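Local coordinates for 47 KDA membrane antigen (Treponema pallidum, PDB 1O75), which binds penicillin and has zinc-stimulated carboxypeptidase activity on synthetic depsipeptides, possibly acting as a D,D-carboxypeptidase that reduces cross-linking of the peptidoglycan, at residues B[219-224]-B[329-334]; B[358-363]-B[401-406]; B[265-270]-B[310-315]. The protein carries 2 engineered substitutions. All coordinates share one frame; numbering follows the deposited sequence. Where two conformers were deposited one is given.

Interaction 1 of 3, residues B[219-224]-B[329-334]; sequences TGYHSR and VRFLPK
The phenol oxygen of Y221 carries this contact by accepting a hydrogen bond from the backbone N-H of L332. OH and N are 2.8 Å apart, and the angle at the hydrogen is an almost straight 174°. The donor sits at the edge of the ring, near its plane, so the tyrosine meets the other segment tip first. Around the same oxygen close CA of F331 and CB of L332, the latter 3.5 Å from Y221 OH. Two residues earlier, T219 turns both of its branches to the contact. CG2, anti to the backbone N, reaches the rim of the F331 ring in its plane, 3.9 Å from CD1, while OG1 presses against CG2 of V329 at a tight 3.1 Å.

Two waters fill in the polar side. One gives a 2.5 Å bond to R330 O and also meets T219 OG1; the second lies 2.6 Å from Y221 OH and makes a weak bond to the same carbonyl. Further out, L332 CD2 lies over a face of the R330 guanidinium, 3.5 Å above its plane.

Strands 212-220 and 325-331 are the outermost strands of two different four-stranded sheets, and their ends meet here. V329 and F331 pair through their backbones with strand 311-319, and F331 also touches a bound xenon. S87 of the second subunit packs on T219, Y221 and L332.

R330 O, on the side of strand 325-331 turned away from 311-319, and L332 N, just past the strand end, are met by water and by a phenol oxygen. The two sheets are thus joined through one direct bond, one water bridge and a second, weaker one.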
# COMPACT_ATOMS: atom_id res chain seq x y z
N THR B 219 7.55 -8.21 10.59
CA THR B 219 9.00 -8.31 10.43
C THR B 219 9.33 -8.68 8.99
O THR B 219 8.65 -9.50 8.38
CB THR B 219 9.56 -9.37 11.40
OG1 THR B 219 9.41 -8.90 12.74
CG2 THR B 219 11.04 -9.61 11.16
N GLY B 220 10.38 -8.06 8.44
CA GLY B 220 10.78 -8.35 7.07
C GLY B 220 12.29 -8.42 6.95
O GLY B 220 13.00 -7.91 7.82
N TYR B 221 12.80 -9.06 5.89
CA TYR B 221 14.25 -9.16 5.72
C TYR B 221 14.77 -8.61 4.37
O TYR B 221 15.96 -8.38 4.21
CB TYR B 221 14.69 -10.62 5.92
CG TYR B 221 14.41 -11.13 7.30
CD1 TYR B 221 13.19 -11.72 7.62
CD2 TYR B 221 15.34 -10.94 8.33
CE1 TYR B 221 12.89 -12.10 8.94
CE2 TYR B 221 15.06 -11.32 9.64
CZ TYR B 221 13.83 -11.89 9.94
OH TYR B 221 13.55 -12.23 11.26
N HIS B 222 13.88 -8.40 3.40
CA HIS B 222 14.30 -7.84 2.11
C HIS B 222 13.29 -6.77 1.74
O HIS B 222 12.92 -6.64 0.58
CB HIS B 222 14.29 -8.87 0.99
CG HIS B 222 14.89 -10.19 1.37
ND1 HIS B 222 14.12 -11.28 1.70
CD2 HIS B 222 16.18 -10.58 1.49
CE1 HIS B 222 14.91 -12.29 2.01
NE2 HIS B 222 16.17 -11.89 1.89
N SER B 223 12.86 -5.99 2.72
CA SER B 223 11.84 -4.99 2.45
C SER B 223 12.33 -3.64 1.96
O SER B 223 11.66 -2.97 1.18
CB SER B 223 10.98 -4.83 3.70
OG SER B 223 10.54 -6.11 4.14
N ARG B 224 13.51 -3.23 2.42
CA ARG B 224 14.05 -1.95 2.01
C ARG B 224 15.52 -2.15 1.74
O ARG B 224 16.20 -2.90 2.45
CB ARG B 224 13.84 -0.91 3.12
CG ARG B 224 14.49 0.45 2.87
CD ARG B 224 13.62 1.56 3.44
NE ARG B 224 14.35 2.82 3.56
CZ ARG B 224 13.79 3.99 3.85
NH1 ARG B 224 12.48 4.07 4.04
NH2 ARG B 224 14.53 5.08 3.98
N VAL B 329 10.52 -7.18 19.21
CA VAL B 329 10.55 -7.94 17.98
C VAL B 329 11.79 -8.82 17.94
O VAL B 329 12.79 -8.52 18.59
CB VAL B 329 10.56 -6.99 16.74
CG1 VAL B 329 11.84 -6.15 16.71
CG2 VAL B 329 10.48 -7.81 15.48
N ARG B 330 11.74 -9.90 17.19
CA ARG B 330 12.89 -10.78 17.08
C ARG B 330 13.35 -10.88 15.63
O ARG B 330 12.53 -11.07 14.73
CB ARG B 330 12.55 -12.19 17.59
CG ARG B 330 13.77 -13.14 17.55
CD ARG B 330 13.35 -14.60 17.74
NE ARG B 330 14.48 -15.49 17.46
CZ ARG B 330 14.37 -16.81 17.37
NH1 ARG B 330 13.19 -17.39 17.54
NH2 ARG B 330 15.45 -17.55 17.14
N PHE B 331 14.65 -10.71 15.39
CA PHE B 331 15.17 -10.84 14.03
C PHE B 331 15.95 -12.17 14.00
O PHE B 331 16.87 -12.39 14.77
CB PHE B 331 16.08 -9.67 13.67
CG PHE B 331 15.38 -8.32 13.67
CD1 PHE B 331 14.09 -8.20 13.17
CD2 PHE B 331 16.05 -7.18 14.13
CE1 PHE B 331 13.46 -6.94 13.11
CE2 PHE B 331 15.44 -5.91 14.07
CZ PHE B 331 14.13 -5.80 13.56
N LEU B 332 15.54 -13.06 13.09
CA LEU B 332 16.13 -14.38 12.95
C LEU B 332 17.53 -14.40 12.37
O LEU B 332 17.95 -13.46 11.68
CB LEU B 332 15.22 -15.25 12.07
CG LEU B 332 13.86 -15.52 12.74
CD1 LEU B 332 12.88 -16.06 11.72
CD2 LEU B 332 14.05 -16.50 13.91
N PRO B 333 18.29 -15.47 12.66
CA PRO B 333 19.66 -15.66 12.18
C PRO B 333 19.63 -15.82 10.67
O PRO B 333 18.61 -16.19 10.09
CB PRO B 333 20.10 -16.96 12.85
CG PRO B 333 19.22 -17.06 14.05
CD PRO B 333 17.90 -16.57 13.56
N LYS B 334 20.77 -15.55 10.05
CA LYS B 334 20.91 -15.68 8.61
C LYS B 334 21.21 -17.14 8.28
O LYS B 334 22.07 -17.74 8.93
CB LYS B 334 22.07 -14.81 8.12
CG LYS B 334 22.25 -14.81 6.62
CD LYS B 334 23.44 -13.95 6.21
CE LYS B 334 23.51 -13.78 4.70
NZ LYS B 334 23.57 -15.09 3.98
O HOH W 1 10.16 -11.73 14.19
O HOH W 2 11.17 -12.81 12.03

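Interaction 2 of 3, residues B[358-363]-B[401-406]; sequences LMDAAV and RFKEFG
K403 sends CG anti to its backbone N (chi1 -166°) and stays extended from there, whereas D360 keeps CG beside its own N (chi1 -66°). The two side chains therefore run alongside each other in the same direction. They end in a salt bridge, K403 NZ to D360 OD2 at 3.2 Å, with the ammonium coming from 59° above the carboxylate plane. Both residues are exposed, so solvent probably weakens this pairing. The base of the lysine also packs, with CB 3.6 Å from M359 O.

D360 is brought here by a type II turn from L358 to A361, closed by a weak 3.4 Å bond from A361 N to L358 O. Beyond the turn the backbones join. A362 and R401 form an antiparallel hydrogen-bonded pair: R401 N reaches A362 O at 2.9 Å, A362 N reaches R401 O at 3.1 Å, and each donor lies in the plane of the carbonyl it meets. A CA-H...O contact of 3.3 Å from A361 CA adds to the grip on R401 O. Away from the salt bridge, L358 and F402 run side by side, CD2 meeting the ring edge at CE2, 3.8 Å off; the F402 ring also meets that of Y335. The guanidinium of R401, on a chain bent at chi3, is taken up by D364, D376 and E399, while S87 of the second subunit packs on this arginine.

A362 and R401 end the central strands, 362-367 and 396-401, of a four-stranded antiparallel sheet: the turn leads into the first, and a loop to strand 408-412 follows the second.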
# COMPACT_ATOMS: atom_id res chain seq x y z
N LEU B 358 14.12 -26.73 5.94
CA LEU B 358 12.98 -26.37 5.09
C LEU B 358 11.62 -26.69 5.71
O LEU B 358 10.61 -26.74 5.02
CB LEU B 358 13.10 -27.06 3.72
CG LEU B 358 14.35 -26.70 2.90
CD1 LEU B 358 14.32 -27.42 1.57
CD2 LEU B 358 14.40 -25.19 2.68
N MET B 359 11.62 -26.91 7.02
CA MET B 359 10.39 -27.21 7.75
C MET B 359 9.52 -25.96 7.84
O MET B 359 10.02 -24.88 8.16
CB MET B 359 10.70 -27.69 9.18
CG MET B 359 11.42 -29.03 9.28
SD MET B 359 10.36 -30.45 8.89
CE MET B 359 9.44 -30.60 10.43
N ASP B 360 8.24 -26.11 7.56
CA ASP B 360 7.33 -24.97 7.62
C ASP B 360 7.78 -23.82 6.71
O ASP B 360 7.41 -22.67 6.93
CB ASP B 360 7.22 -24.47 9.06
CG ASP B 360 6.56 -25.48 9.99
OD1 ASP B 360 5.31 -25.54 10.02
OD2 ASP B 360 7.30 -26.22 10.69
N ALA B 361 8.59 -24.13 5.70
CA ALA B 361 9.06 -23.11 4.78
C ALA B 361 7.95 -22.75 3.80
O ALA B 361 7.04 -23.56 3.55
CB ALA B 361 10.27 -23.60 4.02
N ALA B 362 8.01 -21.55 3.25
CA ALA B 362 7.00 -21.09 2.30
C ALA B 362 7.67 -20.19 1.26
O ALA B 362 8.78 -19.70 1.48
CB ALA B 362 5.90 -20.33 3.02
N VAL B 363 7.01 -19.98 0.13
CA VAL B 363 7.59 -19.14 -0.90
C VAL B 363 6.58 -18.24 -1.60
O VAL B 363 5.37 -18.47 -1.57
CB VAL B 363 8.28 -19.97 -2.01
CG1 VAL B 363 9.26 -20.96 -1.39
CG2 VAL B 363 7.24 -20.69 -2.85
N ARG B 401 10.76 -18.13 2.85
CA ARG B 401 10.69 -17.79 4.26
C ARG B 401 10.91 -19.06 5.08
O ARG B 401 10.19 -20.05 4.92
CB ARG B 401 9.32 -17.18 4.60
CG ARG B 401 9.16 -15.75 4.13
CD ARG B 401 7.84 -15.17 4.58
NE ARG B 401 6.71 -15.72 3.84
CZ ARG B 401 6.38 -15.37 2.60
NH1 ARG B 401 7.08 -14.45 1.94
NH2 ARG B 401 5.34 -15.95 2.00
N PHE B 402 11.93 -19.04 5.93
CA PHE B 402 12.21 -20.20 6.78
C PHE B 402 11.60 -19.96 8.15
O PHE B 402 11.19 -18.85 8.49
CB PHE B 402 13.71 -20.41 6.94
CG PHE B 402 14.47 -20.44 5.65
CD1 PHE B 402 15.10 -19.30 5.17
CD2 PHE B 402 14.58 -21.63 4.92
CE1 PHE B 402 15.83 -19.33 3.98
CE2 PHE B 402 15.30 -21.67 3.73
CZ PHE B 402 15.93 -20.52 3.26
N LYS B 403 11.53 -21.02 8.94
CA LYS B 403 10.97 -20.94 10.27
C LYS B 403 11.97 -20.38 11.28
O LYS B 403 11.61 -19.59 12.15
CB LYS B 403 10.54 -22.34 10.72
CG LYS B 403 9.64 -22.37 11.93
CD LYS B 403 9.42 -23.81 12.36
CE LYS B 403 8.28 -23.95 13.35
NZ LYS B 403 8.08 -25.38 13.70
N GLU B 404 13.23 -20.78 11.15
CA GLU B 404 14.27 -20.34 12.08
C GLU B 404 15.32 -19.40 11.49
O GLU B 404 16.30 -19.10 12.16
CB GLU B 404 15.00 -21.56 12.67
CG GLU B 404 14.15 -22.46 13.55
CD GLU B 404 13.53 -21.71 14.72
OE1 GLU B 404 14.26 -20.98 15.44
OE2 GLU B 404 12.29 -21.85 14.92
N PHE B 405 15.12 -18.94 10.26
CA PHE B 405 16.09 -18.05 9.63
C PHE B 405 15.43 -16.91 8.87
O PHE B 405 14.26 -17.00 8.50
CB PHE B 405 16.97 -18.81 8.64
CG PHE B 405 17.72 -19.96 9.25
CD1 PHE B 405 17.14 -21.22 9.35
CD2 PHE B 405 19.02 -19.78 9.72
CE1 PHE B 405 17.83 -22.29 9.91
CE2 PHE B 405 19.73 -20.84 10.27
CZ PHE B 405 19.13 -22.10 10.37
N GLY B 406 16.19 -15.84 8.65
CA GLY B 406 15.68 -14.71 7.90
C GLY B 406 15.34 -15.21 6.50
O GLY B 406 15.94 -16.17 6.02

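Interaction 3 of 3, residues B[265-270]-B[310-315]; sequences DDASYT and PGYYRL
The most unusual feature is a backbone CA-H lying over an aromatic ring. A267 CA stands 3.5 Å from the centroid of the Y312 ring and only 10° off its normal, a CH-pi contact, and A267 CB joins it on the same face, 3.4 Å from CZ. A type I turn from D266 to Y269 presents the alanine. D266 OD1 holds that turn by accepting S268 N at 2.9 Å, an Asx turn, and S268 OG at 2.6 Å on its syn lone pair.

At the end of the turn Y269, with positive phi, reaches across the strand with its ring. Its hydroxyl donates to Y313 O at 2.8 Å from 43° above the carbonyl plane, passing close to Y312 CB. The R314 guanidinium lies almost parallel to this ring, their planes 12° apart, with Y269 CD2 over one face toward the rim and 3.7 Å from NH2. A salt bridge from NE to D328 fixes the arginine there. The tyrosine is thus wedged between Y312 and R314, its tip on the strand backbone.

Y313 points to the other side of the sheet, where its ring stacks on Y262. Strand 311-319 runs between strands 255-262 and 325-331, so the 265-270 loop, which leads from 255-262 to the edge strand 274-276, folds back over the sheet.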
# COMPACT_ATOMS: atom_id res chain seq x y z
N ASP B 265 20.49 -13.07 22.41
CA ASP B 265 19.61 -14.22 22.24
C ASP B 265 18.67 -14.43 23.43
O ASP B 265 17.96 -15.44 23.48
CB ASP B 265 20.41 -15.50 22.00
CG ASP B 265 21.33 -15.42 20.78
OD1 ASP B 265 20.89 -14.91 19.72
OD2 ASP B 265 22.48 -15.87 20.89
N ASP B 266 18.65 -13.49 24.36
CA ASP B 266 17.78 -13.61 25.54
C ASP B 266 16.29 -13.30 25.28
O ASP B 266 15.85 -12.15 25.39
CB ASP B 266 18.30 -12.75 26.70
CG ASP B 266 17.39 -12.82 27.94
OD1 ASP B 266 16.60 -13.77 28.05
OD2 ASP B 266 17.47 -11.92 28.80
N ALA B 267 15.53 -14.35 24.97
CA ALA B 267 14.10 -14.23 24.70
C ALA B 267 13.30 -13.71 25.88
O ALA B 267 12.16 -13.27 25.71
CB ALA B 267 13.54 -15.58 24.26
N SER B 268 13.88 -13.73 27.08
CA SER B 268 13.14 -13.23 28.24
C SER B 268 13.29 -11.72 28.45
O SER B 268 12.70 -11.17 29.36
CB SER B 268 13.58 -13.95 29.53
OG SER B 268 14.88 -13.53 29.94
N TYR B 269 14.09 -11.05 27.62
CA TYR B 269 14.31 -9.61 27.76
C TYR B 269 14.78 -9.21 29.18
O TYR B 269 14.31 -8.23 29.79
CB TYR B 269 13.04 -8.83 27.37
CG TYR B 269 12.81 -8.80 25.86
CD1 TYR B 269 12.22 -9.88 25.20
CD2 TYR B 269 13.21 -7.69 25.09
CE1 TYR B 269 12.03 -9.87 23.80
CE2 TYR B 269 13.04 -7.67 23.70
CZ TYR B 269 12.44 -8.76 23.06
OH TYR B 269 12.20 -8.73 21.70
N THR B 270 15.73 -9.98 29.69
CA THR B 270 16.26 -9.72 31.01
C THR B 270 17.66 -9.12 30.98
O THR B 270 17.97 -8.21 31.74
CB THR B 270 16.27 -11.04 31.83
OG1 THR B 270 14.92 -11.49 31.98
CG2 THR B 270 16.90 -10.80 33.22
N PRO B 310 21.55 -10.62 14.87
CA PRO B 310 20.24 -11.23 15.03
C PRO B 310 19.90 -11.42 16.52
O PRO B 310 20.80 -11.52 17.36
CB PRO B 310 20.38 -12.57 14.30
CG PRO B 310 21.44 -12.29 13.25
CD PRO B 310 22.44 -11.47 14.05
N GLY B 311 18.62 -11.47 16.85
CA GLY B 311 18.25 -11.63 18.24
C GLY B 311 17.00 -10.82 18.60
O GLY B 311 16.22 -10.45 17.73
N TYR B 312 16.85 -10.55 19.89
CA TYR B 312 15.70 -9.85 20.43
C TYR B 312 15.98 -8.39 20.66
O TYR B 312 16.97 -8.00 21.32
CB TYR B 312 15.29 -10.48 21.76
CG TYR B 312 14.82 -11.89 21.58
CD1 TYR B 312 13.48 -12.18 21.33
CD2 TYR B 312 15.74 -12.95 21.58
CE1 TYR B 312 13.07 -13.49 21.09
CE2 TYR B 312 15.33 -14.26 21.33
CZ TYR B 312 14.00 -14.52 21.09
OH TYR B 312 13.62 -15.80 20.79
N TYR B 313 15.07 -7.58 20.12
CA TYR B 313 15.18 -6.15 20.24
C TYR B 313 13.93 -5.56 20.87
O TYR B 313 12.84 -6.12 20.80
CB TYR B 313 15.37 -5.48 18.86
CG TYR B 313 16.72 -5.73 18.22
CD1 TYR B 313 16.99 -6.94 17.58
CD2 TYR B 313 17.71 -4.77 18.27
CE1 TYR B 313 18.25 -7.17 16.99
CE2 TYR B 313 18.95 -4.98 17.70
CZ TYR B 313 19.21 -6.18 17.06
OH TYR B 313 20.45 -6.35 16.48
N ARG B 314 14.12 -4.41 21.50
CA ARG B 314 13.02 -3.67 22.10
C ARG B 314 13.15 -2.30 21.44
O ARG B 314 14.20 -1.66 21.58
CB ARG B 314 13.20 -3.55 23.62
CG ARG B 314 12.22 -2.57 24.26
CD ARG B 314 12.00 -2.89 25.75
NE ARG B 314 11.26 -4.14 25.91
CZ ARG B 314 11.22 -4.85 27.04
NH1 ARG B 314 11.88 -4.43 28.12
NH2 ARG B 314 10.53 -5.98 27.07
N LEU B 315 12.11 -1.88 20.73
CA LEU B 315 12.10 -0.59 20.03
C LEU B 315 11.26 0.41 20.82
O LEU B 315 10.15 0.09 21.24
CB LEU B 315 11.46 -0.74 18.63
CG LEU B 315 11.85 -1.98 17.83
CD1 LEU B 315 11.20 -1.95 16.45
CD2 LEU B 315 13.36 -2.03 17.71

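From the N terminus, the chain opens interaction 1 at 219-224 and then interaction 3 at 265-270. Interaction 3 closes first, 40 residues on, at 310-315; interaction 1 closes at 329-334 and so encloses it. The closing segments lie on the adjacent strands 311-319 and 325-331, bonded through F331 N to G311 O and V329 O to Y313 N. Interaction 3 holds a loop to that sheet, and interaction 1 joins the sheet to the one containing 212-220. Interaction 2 follows separately, closing 358-363 with 401-406 in the C-terminal sheet. No contacts cross, but P333 O meets G406 N, linking interactions 1 and 2; both also touch the second subunit.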